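Local coordinates for acyl-coa oxidase (Arabidopsis thaliana, PDB 1W07), which uses FAD to catalyse the desaturation of long- and medium-chain acyl-CoAs to 2-trans-enoyl-CoAs in the peroxisome, with oxygen reduced to hydrogen peroxide, at residues Gly104-Val107 against Pro108-Gly112; Leu192-Gly196 against Lys197-Ile201; Phe535-Lys538 against Leu539-Asp542; Asp622-Val625 against Tyr626-Phe630. The protein carries 1 engineered substitution. One frame throughout, in Å; residues are numbered along the deposited sequence.

Contact 1 (Gly104-Val107 against Pro108-Gly112); sequences GMFV and PAIKG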
loop_
_atom_site.group_PDB
_atom_site.type_symbol
_atom_site.label_atom_id
_atom_site.label_comp_id
_atom_site.label_asym_id
_atom_site.label_seq_id
_atom_site.Cartn_x
_atom_site.Cartn_y
_atom_site.Cartn_z
ATOM N N GLY B 104 6.696 8.649 25.365
ATOM C CA GLY B 104 7.667 8.508 24.299
ATOM C C GLY B 104 8.373 9.747 23.785
ATOM O O GLY B 104 9.460 9.639 23.214
ATOM N N MET B 105 7.778 10.918 23.989
ATOM C CA MET B 105 8.377 12.160 23.499
ATOM C C MET B 105 8.441 13.300 24.515
ATOM O O MET B 105 9.502 13.902 24.722
ATOM C CB MET B 105 7.615 12.644 22.258
ATOM C CG MET B 105 7.684 11.691 21.064
ATOM S SD MET B 105 9.361 11.399 20.446
ATOM C CE MET B 105 9.478 12.707 19.165
ATOM N N PHE B 106 7.305 13.606 25.133
ATOM C CA PHE B 106 7.235 14.685 26.107
ATOM C C PHE B 106 8.255 14.481 27.224
ATOM O O PHE B 106 9.054 15.374 27.506
ATOM C CB PHE B 106 5.825 14.764 26.688
ATOM C CG PHE B 106 5.643 15.869 27.684
ATOM C CD1 PHE B 106 5.741 17.201 27.286
ATOM C CD2 PHE B 106 5.366 15.584 29.017
ATOM C CE1 PHE B 106 5.563 18.230 28.190
ATOM C CE2 PHE B 106 5.184 16.615 29.940
ATOM C CZ PHE B 106 5.283 17.942 29.523
ATOM N N VAL B 107 8.238 13.303 27.850
ATOM C CA VAL B 107 9.172 13.017 28.937
ATOM C C VAL B 107 10.628 12.993 28.472
ATOM O O VAL B 107 11.482 13.658 29.055
ATOM C CB VAL B 107 8.820 11.683 29.626
ATOM C CG1 VAL B 107 9.964 11.217 30.514
ATOM C CG2 VAL B 107 7.565 11.871 30.460
ATOM N N PRO B 108 10.931 12.218 27.421
ATOM C CA PRO B 108 12.304 12.151 26.911
ATOM C C PRO B 108 12.863 13.534 26.553
ATOM O O PRO B 108 14.065 13.778 26.685
ATOM C CB PRO B 108 12.167 11.254 25.688
ATOM C CG PRO B 108 11.078 10.296 26.112
ATOM C CD PRO B 108 10.073 11.212 26.766
ATOM N N ALA B 109 11.988 14.434 26.104
ATOM C CA ALA B 109 12.406 15.780 25.719
ATOM C C ALA B 109 12.860 16.590 26.923
ATOM O O ALA B 109 13.902 17.247 26.878
ATOM C CB ALA B 109 11.268 16.507 25.005
ATOM N N ILE B 110 12.067 16.552 27.991
ATOM C CA ILE B 110 12.390 17.275 29.212
ATOM C C ILE B 110 13.650 16.700 29.863
ATOM O O ILE B 110 14.437 17.448 30.429
ATOM C CB ILE B 110 11.239 17.196 30.229
ATOM C CG1 ILE B 110 9.945 17.678 29.580
ATOM C CG2 ILE B 110 11.553 18.061 31.442
ATOM C CD1 ILE B 110 8.728 17.428 30.421
ATOM N N LYS B 111 13.833 15.380 29.783
ATOM C CA LYS B 111 15.011 14.721 30.349
ATOM C C LYS B 111 16.311 15.095 29.631
ATOM O O LYS B 111 17.336 15.348 30.266
ATOM C CB LYS B 111 14.870 13.197 30.294
ATOM C CG LYS B 111 13.938 12.603 31.333
ATOM C CD LYS B 111 13.951 11.076 31.274
ATOM C CE LYS B 111 12.989 10.469 32.294
ATOM N NZ LYS B 111 12.922 8.978 32.208
ATOM N N GLY B 112 16.279 15.118 28.306
ATOM C CA GLY B 112 17.484 15.442 27.569
ATOM C C GLY B 112 17.743 16.912 27.309
ATOM O O GLY B 112 18.875 17.294 27.014
#
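Ile110 reaches back one helical turn to lie against Phe106, and each carbon along its longer branch finds something to touch. CB stands 3.7 Å from Val107 O. CG1, set beside its own backbone N by chi1 of -54°, comes to 3.2 Å from Phe106 O. With chi2 extended, the branch carries CD1 onward over one face of the Phe106 ring, 3.8 Å from the centroid and 19° off the normal, in a CH-pi contact shifted somewhat toward CZ. An isoleucine suits the site because its ethyl arm is long enough to reach the ring.

All of this lies on helix 98-113 of the oxidase's N-terminal region, where a proline interrupts the regular bonding. Pro108 has no N-H to offer to the preceding turn, and its CG instead sits 3.4 Å from Gly104 O; the helix is kinked here and has a wider, pi-type turn at 104-106. Regular bonding follows, with Ala109 N giving 2.9 Å to Met105 O and Lys111 N 3.0 Å to Val107 O. Lys111 runs extended alongside Val107, its CE 3.6 Å from Val107 CG1, so that its apolar length packs on the valine while both meet Leu123 of helix 116-128. The small Ala109 faces Tyr135 and Tyr189. Met105, flexible and apolar, touches the FAD-binding Tyr135 too, and its side chain is about 4 Å from that of Glu424, the inferred proton acceptor.

Contact 2 (Leu192-Gly196 against Lys197-Ile201); sequences LITNG and KDYGI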
loop_
_atom_site.group_PDB
_atom_site.type_symbol
_atom_site.label_atom_id
_atom_site.label_comp_id
_atom_site.label_asym_id
_atom_site.label_seq_id
_atom_site.Cartn_x
_atom_site.Cartn_y
_atom_site.Cartn_z
ATOM N N LEU B 192 14.045 30.871 18.829
ATOM C CA LEU B 192 14.376 31.633 20.030
ATOM C C LEU B 192 14.779 33.057 19.628
ATOM O O LEU B 192 15.774 33.263 18.932
ATOM C CB LEU B 192 15.522 30.950 20.779
ATOM C CG LEU B 192 15.702 31.260 22.266
ATOM C CD1 LEU B 192 16.897 30.486 22.791
ATOM C CD2 LEU B 192 15.904 32.746 22.483
ATOM N N ILE B 193 13.996 34.034 20.066
ATOM C CA ILE B 193 14.278 35.422 19.748
ATOM C C ILE B 193 14.575 36.221 21.017
ATOM O O ILE B 193 13.771 36.247 21.954
ATOM C CB ILE B 193 13.094 36.074 19.006
ATOM C CG1 ILE B 193 12.750 35.274 17.746
ATOM C CG2 ILE B 193 13.453 37.481 18.606
ATOM C CD1 ILE B 193 11.561 35.842 16.971
ATOM N N THR B 194 15.745 36.852 21.045
ATOM C CA THR B 194 16.167 37.666 22.181
ATOM C C THR B 194 17.254 38.631 21.718
ATOM O O THR B 194 18.083 38.291 20.867
ATOM C CB THR B 194 16.711 36.794 23.336
ATOM O OG1 THR B 194 16.983 37.622 24.471
ATOM C CG2 THR B 194 17.987 36.084 22.924
ATOM N N ASN B 195 17.245 39.837 22.273
ATOM C CA ASN B 195 18.224 40.853 21.896
ATOM C C ASN B 195 18.173 41.130 20.393
ATOM O O ASN B 195 19.200 41.369 19.761
ATOM C CB ASN B 195 19.633 40.411 22.304
ATOM C CG ASN B 195 19.980 40.813 23.727
ATOM O OD1 ASN B 195 19.146 40.733 24.630
ATOM N ND2 ASN B 195 21.222 41.234 23.936
ATOM N N GLY B 196 16.968 41.090 19.830
ATOM C CA GLY B 196 16.797 41.349 18.411
ATOM C C GLY B 196 17.492 40.359 17.499
ATOM O O GLY B 196 17.816 40.679 16.355
ATOM N N LYS B 197 17.716 39.147 17.989
ATOM C CA LYS B 197 18.381 38.141 17.177
ATOM C C LYS B 197 17.676 36.793 17.237
ATOM O O LYS B 197 17.141 36.414 18.275
ATOM C CB LYS B 197 19.832 37.973 17.637
ATOM C CG LYS B 197 20.621 36.974 16.804
ATOM C CD LYS B 197 22.088 36.924 17.213
ATOM C CE LYS B 197 22.893 36.056 16.255
ATOM N NZ LYS B 197 22.829 36.588 14.866
ATOM N N ASP B 198 17.684 36.084 16.111
ATOM C CA ASP B 198 17.081 34.756 15.995
ATOM C C ASP B 198 18.176 33.726 16.290
ATOM O O ASP B 198 19.136 33.607 15.530
ATOM C CB ASP B 198 16.559 34.546 14.567
ATOM C CG ASP B 198 15.733 33.275 14.416
ATOM O OD1 ASP B 198 16.104 32.238 15.007
ATOM O OD2 ASP B 198 14.715 33.316 13.692
ATOM N N TYR B 199 18.036 32.978 17.380
ATOM C CA TYR B 199 19.040 31.982 17.748
ATOM C C TYR B 199 18.687 30.541 17.384
ATOM O O TYR B 199 19.311 29.597 17.874
ATOM C CB TYR B 199 19.339 32.062 19.249
ATOM C CG TYR B 199 20.141 33.279 19.644
ATOM C CD1 TYR B 199 19.516 34.495 19.929
ATOM C CD2 TYR B 199 21.531 33.223 19.710
ATOM C CE1 TYR B 199 20.264 35.625 20.275
ATOM C CE2 TYR B 199 22.285 34.343 20.050
ATOM C CZ TYR B 199 21.648 35.537 20.332
ATOM O OH TYR B 199 22.394 36.643 20.675
ATOM N N GLY B 200 17.688 30.362 16.530
ATOM C CA GLY B 200 17.320 29.016 16.133
ATOM C C GLY B 200 16.209 28.360 16.933
ATOM O O GLY B 200 15.647 28.942 17.865
ATOM N N ILE B 201 15.913 27.119 16.567
ATOM C CA ILE B 201 14.854 26.343 17.193
ATOM C C ILE B 201 15.216 25.820 18.578
ATOM O O ILE B 201 16.246 25.177 18.761
ATOM C CB ILE B 201 14.474 25.129 16.307
ATOM C CG1 ILE B 201 14.223 25.590 14.866
ATOM C CG2 ILE B 201 13.265 24.419 16.895
ATOM C CD1 ILE B 201 13.105 26.577 14.713
#
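A two-residue beta hairpin joins Leu192-Thr194 to Lys197-Ile201 where strand 185-194 ends and strand 197-207 begins, in the mixed sheet of the acyl-CoA dehydrogenase-like middle domain. Asn195 and Gly196 form its type I' turn, both with positive phi, a conformation that asparagine followed by glycine adopts readily. The turn is closed by a hydrogen-bonded pair: Thr194 N gives 3.1 Å to Lys197 O within the carbonyl plane, whereas Lys197 N meets Thr194 O at 3.0 Å from well above it. Ile193 and Asp198 follow as the non-hydrogen-bonded pair.

Further on, Tyr199 and Gly200 together face Leu192, as in a beta bulge. Leu192 O accepts from Tyr199 N at 2.8 Å, and Leu192 N gives to Gly200 O at 2.7 Å. At the backbone angles of Gly200 a side chain would jam against the preceding carbonyl O, hence glycine. Asp198 steadies this bend through an Asx turn, its OD1 taking Gly200 N at 2.9 Å while OD2 makes a salt bridge to Arg191.

On the other face, Lys197 CG lies 3.7 Å above the plane of the Tyr199 ring, toward its rim, and the ring also stacks with Tyr267. Thr194 OG1, anti to its own N (chi1 -174°), bonds to Gly265 O. That leaves Thr194 CG2 to touch Tyr199 CE1 at 3.5 Å, while Thr194 O lies in the ring plane at the same edge.

Contact 3 (Phe535-Lys538 against Leu539-Asp542); sequences FIAK and LEQD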
loop_
_atom_site.group_PDB
_atom_site.type_symbol
_atom_site.label_atom_id
_atom_site.label_comp_id
_atom_site.label_asym_id
_atom_site.label_seq_id
_atom_site.Cartn_x
_atom_site.Cartn_y
_atom_site.Cartn_z
ATOM N N PHE B 535 22.887 -9.866 10.162
ATOM C CA PHE B 535 22.200 -11.157 10.194
ATOM C C PHE B 535 23.268 -12.257 10.175
ATOM O O PHE B 535 23.190 -13.222 10.930
ATOM C CB PHE B 535 21.270 -11.297 8.983
ATOM C CG PHE B 535 20.129 -12.256 9.191
ATOM C CD1 PHE B 535 18.948 -12.099 8.477
ATOM C CD2 PHE B 535 20.226 -13.302 10.107
ATOM C CE1 PHE B 535 17.872 -12.971 8.673
ATOM C CE2 PHE B 535 19.160 -14.178 10.312
ATOM C CZ PHE B 535 17.976 -14.009 9.590
ATOM N N ILE B 536 24.263 -12.111 9.303
ATOM C CA ILE B 536 25.359 -13.078 9.206
ATOM C C ILE B 536 26.135 -13.106 10.535
ATOM O O ILE B 536 26.617 -14.153 10.969
ATOM C CB ILE B 536 26.329 -12.703 8.051
ATOM C CG1 ILE B 536 25.611 -12.855 6.712
ATOM C CG2 ILE B 536 27.594 -13.563 8.111
ATOM C CD1 ILE B 536 26.455 -12.488 5.502
ATOM N N ALA B 537 26.251 -11.947 11.180
ATOM C CA ALA B 537 26.959 -11.864 12.451
ATOM C C ALA B 537 26.149 -12.567 13.532
ATOM O O ALA B 537 26.704 -13.178 14.448
ATOM C CB ALA B 537 27.182 -10.408 12.840
ATOM N N LYS B 538 24.829 -12.477 13.423
ATOM C CA LYS B 538 23.955 -13.092 14.409
ATOM C C LYS B 538 24.137 -14.598 14.421
ATOM O O LYS B 538 24.084 -15.226 15.482
ATOM C CB LYS B 538 22.496 -12.759 14.104
ATOM C CG LYS B 538 21.504 -13.361 15.096
ATOM C CD LYS B 538 21.683 -12.777 16.492
ATOM C CE LYS B 538 20.683 -13.377 17.473
ATOM N NZ LYS B 538 20.787 -12.736 18.813
ATOM N N LEU B 539 24.353 -15.169 13.241
ATOM C CA LEU B 539 24.527 -16.611 13.099
ATOM C C LEU B 539 25.856 -17.094 13.666
ATOM O O LEU B 539 26.055 -18.297 13.835
ATOM C CB LEU B 539 24.443 -17.009 11.625
ATOM C CG LEU B 539 23.174 -16.633 10.868
ATOM C CD1 LEU B 539 23.313 -17.076 9.427
ATOM C CD2 LEU B 539 21.966 -17.284 11.507
ATOM N N GLU B 540 26.760 -16.160 13.948
ATOM C CA GLU B 540 28.067 -16.513 14.493
ATOM C C GLU B 540 27.983 -16.689 16.005
ATOM O O GLU B 540 28.915 -17.183 16.636
ATOM C CB GLU B 540 29.094 -15.431 14.153
ATOM C CG GLU B 540 29.133 -15.072 12.680
ATOM C CD GLU B 540 30.295 -14.164 12.328
ATOM O OE1 GLU B 540 30.588 -13.234 13.111
ATOM O OE2 GLU B 540 30.903 -14.374 11.258
ATOM N N GLN B 541 26.858 -16.277 16.577
ATOM C CA GLN B 541 26.638 -16.385 18.013
ATOM C C GLN B 541 26.188 -17.801 18.367
ATOM O O GLN B 541 25.860 -18.606 17.488
ATOM C CB GLN B 541 25.565 -15.394 18.459
ATOM C CG GLN B 541 25.972 -13.920 18.387
ATOM C CD GLN B 541 24.825 -12.986 18.743
ATOM O OE1 GLN B 541 23.863 -13.392 19.397
ATOM N NE2 GLN B 541 24.928 -11.728 18.326
ATOM N N ASP B 542 26.183 -18.116 19.658
ATOM C CA ASP B 542 25.746 -19.429 20.108
ATOM C C ASP B 542 24.233 -19.377 20.286
ATOM O O ASP B 542 23.723 -18.694 21.174
ATOM C CB ASP B 542 26.420 -19.787 21.428
HETATM O O HOH W 1 22.524 -9.800 18.683
#
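Lys538 NZ is gripped from several directions: Gln541 OE1 accepts from it at 3.2 Å, a water takes a second, weak bond, and Glu349 forms a salt bridge with it. The same water accepts from Gln541 NE2 at 3.1 Å, so that amine, amide and water close a small ring. Lysine reaches this point because its chain starts out away from the backbone N (chi1 -180°) and then bends at chi2 (65°), crossing the Gln541 side chain with CD 3.7 Å from OE1. The amide oxygen is met from outside its own plane, the donor being tilted 34°. A methionine in place of Lys538 would probably leave the carboxylate of Glu349 without this positive mate and the Gln541 amide freer to turn.

Beneath these side chains the backbone ends a helix. Leu539 N still bonds to Phe535 O, four residues back, at 3.2 Å. The next bonds span only three residues, Glu540 N to Ala537 O at 3.0 Å and Gln541 N to Lys538 O, the latter closing a type I turn from Lys538 to Gln541. Glu540 places CG 3.2 Å from Ile536 O and then runs extended, its charged end staying at the surface as suits an acid.

The carbonyls of Leu539 and Gln541 both receive Lys549 NZ from helix 548-566, on which Leu539 also packs at Asn553 and Cys556. On helix 328-363, Phe346 meets the Phe535 ring edge-to-face and touches Lys538, while Ile536 faces Pro480 and Leu484 of helix 480-503.

Contact 4 (Asp622-Val625 against Tyr626-Phe630); sequences DGNV and YPKLF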
loop_
_atom_site.group_PDB
_atom_site.type_symbol
_atom_site.label_atom_id
_atom_site.label_comp_id
_atom_site.label_asym_id
_atom_site.label_seq_id
_atom_site.Cartn_x
_atom_site.Cartn_y
_atom_site.Cartn_z
ATOM N N ASP B 622 -5.554 -21.407 15.418
ATOM C CA ASP B 622 -6.113 -22.716 15.079
ATOM C C ASP B 622 -6.520 -22.932 13.629
ATOM O O ASP B 622 -6.997 -24.009 13.273
ATOM C CB ASP B 622 -7.298 -23.043 15.998
ATOM C CG ASP B 622 -8.455 -22.070 15.838
ATOM O OD1 ASP B 622 -8.539 -21.394 14.789
ATOM O OD2 ASP B 622 -9.299 -21.994 16.757
ATOM N N GLY B 623 -6.333 -21.912 12.791
ATOM C CA GLY B 623 -6.688 -22.038 11.393
ATOM C C GLY B 623 -8.162 -22.240 11.086
ATOM O O GLY B 623 -8.496 -22.662 9.981
ATOM N N ASN B 624 -9.047 -21.940 12.038
ATOM C CA ASN B 624 -10.493 -22.098 11.838
ATOM C C ASN B 624 -11.032 -20.811 11.193
ATOM O O ASN B 624 -11.846 -20.094 11.757
ATOM C CB ASN B 624 -11.155 -22.374 13.207
ATOM C CG ASN B 624 -12.585 -22.877 13.081
ATOM O OD1 ASN B 624 -12.920 -23.581 12.133
ATOM N ND2 ASN B 624 -13.425 -22.538 14.055
ATOM N N VAL B 625 -10.559 -20.541 9.979
ATOM C CA VAL B 625 -10.888 -19.322 9.251
ATOM C C VAL B 625 -12.322 -19.113 8.758
ATOM O O VAL B 625 -13.005 -18.162 9.161
ATOM C CB VAL B 625 -9.933 -19.162 8.015
ATOM C CG1 VAL B 625 -10.198 -17.847 7.287
ATOM C CG2 VAL B 625 -8.487 -19.213 8.477
ATOM N N TYR B 626 -12.770 -19.991 7.878
ATOM C CA TYR B 626 -14.077 -19.815 7.276
ATOM C C TYR B 626 -15.216 -19.669 8.262
ATOM O O TYR B 626 -16.022 -18.748 8.145
ATOM C CB TYR B 626 -14.323 -20.938 6.268
ATOM C CG TYR B 626 -13.279 -20.948 5.162
ATOM C CD1 TYR B 626 -12.686 -22.138 4.748
ATOM C CD2 TYR B 626 -12.864 -19.761 4.549
ATOM C CE1 TYR B 626 -11.706 -22.156 3.752
ATOM C CE2 TYR B 626 -11.879 -19.762 3.551
ATOM C CZ TYR B 626 -11.303 -20.965 3.161
ATOM O OH TYR B 626 -10.316 -20.980 2.202
ATOM N N PRO B 627 -15.301 -20.565 9.249
ATOM C CA PRO B 627 -16.401 -20.432 10.201
ATOM C C PRO B 627 -16.332 -19.095 10.934
ATOM O O PRO B 627 -17.357 -18.464 11.170
ATOM C CB PRO B 627 -16.201 -21.628 11.131
ATOM C CG PRO B 627 -15.617 -22.665 10.205
ATOM C CD PRO B 627 -14.606 -21.857 9.420
ATOM N N LYS B 628 -15.124 -18.654 11.264
ATOM C CA LYS B 628 -14.952 -17.398 11.986
ATOM C C LYS B 628 -15.223 -16.165 11.139
ATOM O O LYS B 628 -15.564 -15.106 11.667
ATOM C CB LYS B 628 -13.553 -17.327 12.589
ATOM C CG LYS B 628 -13.338 -18.342 13.718
ATOM C CD LYS B 628 -14.187 -17.969 14.936
ATOM C CE LYS B 628 -14.135 -19.010 16.061
ATOM N NZ LYS B 628 -14.940 -18.558 17.244
ATOM N N LEU B 629 -15.072 -16.296 9.824
ATOM C CA LEU B 629 -15.346 -15.180 8.926
ATOM C C LEU B 629 -16.846 -14.926 8.950
ATOM O O LEU B 629 -17.289 -13.781 8.991
ATOM C CB LEU B 629 -14.911 -15.500 7.492
ATOM C CG LEU B 629 -13.461 -15.158 7.098
ATOM C CD1 LEU B 629 -13.147 -15.719 5.711
ATOM C CD2 LEU B 629 -13.262 -13.643 7.114
ATOM N N PHE B 630 -17.617 -16.012 8.918
ATOM C CA PHE B 630 -19.070 -15.933 8.938
ATOM C C PHE B 630 -19.512 -15.323 10.265
ATOM O O PHE B 630 -20.342 -14.423 10.302
ATOM C CB PHE B 630 -19.677 -17.337 8.737
ATOM C CG PHE B 630 -21.184 -17.360 8.767
ATOM C CD1 PHE B 630 -21.923 -16.654 7.820
ATOM C CD2 PHE B 630 -21.867 -18.054 9.763
ATOM C CE1 PHE B 630 -23.317 -16.638 7.871
ATOM C CE2 PHE B 630 -23.263 -18.046 9.823
ATOM C CZ PHE B 630 -23.987 -17.333 8.873
#
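Leu629 N donates to Val625 O at 2.9 Å in the opening turn of helix 625-635. The lead-in is tightly folded. Asp622 OD1 accepts Asn624 N at 2.9 Å from above the carboxylate plane, an Asx turn passing through Gly623, whose positive phi suits a residue without a side chain; Asn624 then forms the centre of an inverse gamma turn.

The Asn624 side chain crosses those of Pro627 and Lys628 at about right angles. With CG anti to N (chi1 -166°), it swings toward the helix, OD1 lying 3.4 Å from Pro627 CG and ND2 4.1 Å from Lys628 CE. An alanine here would probably open a gap beside the Pro627 ring and leave the Lys628 chain less confined. Asn624 O is buried against Lys628 CG at 3.0 Å and has no hydrogen-bonding partner in the model.

This is the start of a helix in the C-terminal region of the acyl-CoA oxidase family, and the residue types fit it. Proline is well tolerated in a first turn, where its missing N-H is not needed. Lys628, bent at chi2, sends NZ to Glu631. Val625 and Leu629 lie side by side, CG1 4.0 Å from CD1, apolar and buried, the valine against Tyr306 and Val309 of helix 278-309. Tyr626 turns its OH to Arg310, an FAD-binding residue, while its side chain packs on Thr170 of the second subunit. Phe630 meets Phe241 of that same subunit edge-to-face.

Overall arrangement
The four contacts are strung along the chain and touch nowhere. Contacts 1 and 2 lie on the same side of the chain's centre, their centres 23 Å apart, and belong to the N-terminal and middle regions; contact 4 lies on the opposite side, 44 Å from contact 1 and 62 Å from contact 2, centre to centre. Yet contacts 1 and 4 both lie near a bound FAD, about 6 Å from the Met105 side chain and about 7 Å from that of Tyr626. Only contact 4 touches the second subunit. Contact 3, remote from the FAD-binding and catalytic residues, belongs to the same C-terminal region as contact 4, 39 Å away between centres.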